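Local coordinates for actin-related protein 8 (Homo sapiens, PDB 4FO0) that binds ATP with low basal ATPase activity, does not polymerise, and serves as a proposed core subunit of the INO80 chromatin-remodelling complex, at residues 280-283 with 284-287. Sequence-based numbering, arbitrary orientation.
Sequences GSDV and SRCF. With ATP (adenosine-5'-triphosphate), chain C.
Asp282 OD1 is gripped by two arginines: NH2 of Arg285, one helical turn on, at 2.6 Å, and NH1 of Arg63, each in a salt bridge. Arg285 NH2 meets OD1 from above the carboxylate plane, whereas OD1 lies near the guanidinium plane, at its edge; the two planes are 71° apart. The arginine leaves the helix with CG anti to the backbone N (chi1 178°), then bends at chi3 and runs alongside Asp282, with Asp282 CA over one guanidinium face. NE is hydrogen-bonded to Leu61 O, which with the salt bridge helps hold the group's rotation, and a water donates to Ser281 OG (2.9 Å from the water oxygen) and weakly accepts from Arg285 NH2. A leucine here would probably leave Asp282 with Arg63 as its remaining basic mate and Leu61 O without this donor. Asp282 OD2 accepts from Gly279 N, so the carboxylate also ties down the helix start. Backbone i to i+4 bonds continue the helix, among them Ser284 N to Gly280 O (2.9 Å) and the straighter Phe287 N to Val283 O (2.8 Å). Gly280, without a side chain, brings its CA to 3.2 Å from ATP O3'. Ser281 OG bonds Asp255 O and Ser284 OG bonds Gln313 OE1. These first two turns of helix 280-293 thus border the actin-fold nucleotide pocket, between the loop after strand 247-253 and helix 306-319, on which Val283 and Phe287 pack.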
loop_
_atom_site.group_PDB
_atom_site.type_symbol
_atom_site.label_atom_id
_atom_site.label_comp_id
_atom_site.label_asym_id
_atom_site.label_seq_id
_atom_site.Cartn_x
_atom_site.Cartn_y
_atom_site.Cartn_z
ATOM N N GLY A 280 -2.234 1.565 5.402
ATOM C CA GLY A 280 -1.556 2.730 5.945
ATOM C C GLY A 280 -2.384 4.004 6.019
ATOM O O GLY A 280 -2.229 4.799 6.942
ATOM N N SER A 281 -3.262 4.203 5.048
ATOM C CA SER A 281 -3.973 5.463 4.934
ATOM C C SER A 281 -4.962 5.588 6.078
ATOM O O SER A 281 -5.084 6.653 6.683
ATOM C CB SER A 281 -4.685 5.587 3.575
ATOM O OG SER A 281 -5.718 4.615 3.448
ATOM N N ASP A 282 -5.658 4.494 6.376
ATOM C CA ASP A 282 -6.557 4.439 7.533
ATOM C C ASP A 282 -5.858 4.765 8.842
ATOM O O ASP A 282 -6.389 5.500 9.672
ATOM C CB ASP A 282 -7.220 3.077 7.618
ATOM C CG ASP A 282 -7.921 2.706 6.332
ATOM O OD1 ASP A 282 -9.045 3.219 6.116
ATOM O OD2 ASP A 282 -7.345 1.918 5.541
ATOM N N VAL A 283 -4.656 4.236 9.023
ATOM C CA VAL A 283 -3.829 4.640 10.149
ATOM C C VAL A 283 -3.525 6.138 10.141
ATOM O O VAL A 283 -3.532 6.788 11.179
ATOM C CB VAL A 283 -2.506 3.908 10.131
ATOM C CG1 VAL A 283 -1.638 4.376 11.308
ATOM C CG2 VAL A 283 -2.751 2.429 10.181
ATOM N N SER A 284 -3.224 6.674 8.968
ATOM C CA SER A 284 -2.913 8.084 8.856
ATOM C C SER A 284 -4.106 8.926 9.306
ATOM O O SER A 284 -3.939 9.932 9.967
ATOM C CB SER A 284 -2.516 8.451 7.422
ATOM O OG SER A 284 -1.213 7.972 7.129
ATOM N N ARG A 285 -5.311 8.514 8.943
ATOM C CA ARG A 285 -6.491 9.306 9.239
ATOM C C ARG A 285 -6.752 9.200 10.736
ATOM O O ARG A 285 -7.033 10.190 11.413
ATOM C CB ARG A 285 -7.681 8.788 8.432
ATOM C CG ARG A 285 -8.999 9.506 8.694
ATOM C CD ARG A 285 -10.190 8.559 8.457
ATOM N NE ARG A 285 -9.939 7.716 7.294
ATOM C CZ ARG A 285 -9.933 6.387 7.278
ATOM N NH1 ARG A 285 -10.190 5.671 8.369
ATOM N NH2 ARG A 285 -9.673 5.771 6.136
ATOM N N CYS A 286 -6.616 7.985 11.249
ATOM C CA CYS A 286 -6.803 7.722 12.665
ATOM C C CYS A 286 -5.850 8.570 13.520
ATOM O O CYS A 286 -6.277 9.263 14.459
ATOM C CB CYS A 286 -6.603 6.232 12.926
ATOM S SG CYS A 286 -6.771 5.709 14.633
ATOM N N PHE A 287 -4.566 8.510 13.182
ATOM C CA PHE A 287 -3.556 9.331 13.836
ATOM C C PHE A 287 -3.914 10.820 13.811
ATOM O O PHE A 287 -3.743 11.532 14.793
ATOM C CB PHE A 287 -2.193 9.116 13.187
ATOM C CG PHE A 287 -1.061 9.712 13.970
ATOM C CD1 PHE A 287 -0.950 9.480 15.339
ATOM C CD2 PHE A 287 -0.104 10.492 13.347
ATOM C CE1 PHE A 287 0.091 10.026 16.075
ATOM C CE2 PHE A 287 0.948 11.039 14.072
ATOM C CZ PHE A 287 1.046 10.805 15.441
HETATM P PG ATP C . -1.989 -0.926 -1.779
HETATM O O1G ATP C . -1.016 -2.065 -1.644
HETATM O O2G ATP C . -2.658 -0.805 -3.126
HETATM O O3G ATP C . -2.950 -0.751 -0.622
HETATM P PB ATP C . 0.444 0.601 -2.220
HETATM O O1B ATP C . 0.420 1.967 -2.850
HETATM O O2B ATP C . 1.049 -0.620 -2.899
HETATM O O3B ATP C . -1.061 0.376 -1.699
HETATM P PA ATP C . 2.648 0.726 -0.413
HETATM O O1A ATP C . 3.327 1.768 -1.263
HETATM O O2A ATP C . 3.163 -0.689 -0.327
HETATM O O3A ATP C . 1.088 0.756 -0.758
HETATM O "O5'" ATP C . 2.590 1.309 1.072
HETATM C "C5'" ATP C . 2.109 2.634 1.232
HETATM C "C4'" ATP C . 1.878 2.879 2.702
HETATM O "O4'" ATP C . 3.113 2.671 3.370
HETATM C "C3'" ATP C . 1.452 4.305 3.006
HETATM O "O3'" ATP C . 0.307 4.293 3.865
HETATM C "C2'" ATP C . 2.639 4.898 3.725
HETATM O "O2'" ATP C . 2.273 5.870 4.693
HETATM C "C1'" ATP C . 3.210 3.667 4.381
HETATM N N9 ATP C . 4.583 3.909 4.846
HETATM C C8 ATP C . 5.650 4.164 4.075
HETATM N N7 ATP C . 6.755 4.349 4.835
HETATM C C5 ATP C . 6.391 4.207 6.115
HETATM C C6 ATP C . 7.069 4.289 7.418
HETATM N N6 ATP C . 8.398 4.556 7.470
HETATM N N1 ATP C . 6.316 4.083 8.531
HETATM C C2 ATP C . 4.996 3.819 8.474
HETATM N N3 ATP C . 4.315 3.742 7.311
HETATM C C4 ATP C . 4.950 3.921 6.124
HETATM O O HOH W 1 -8.353 5.716 3.656
#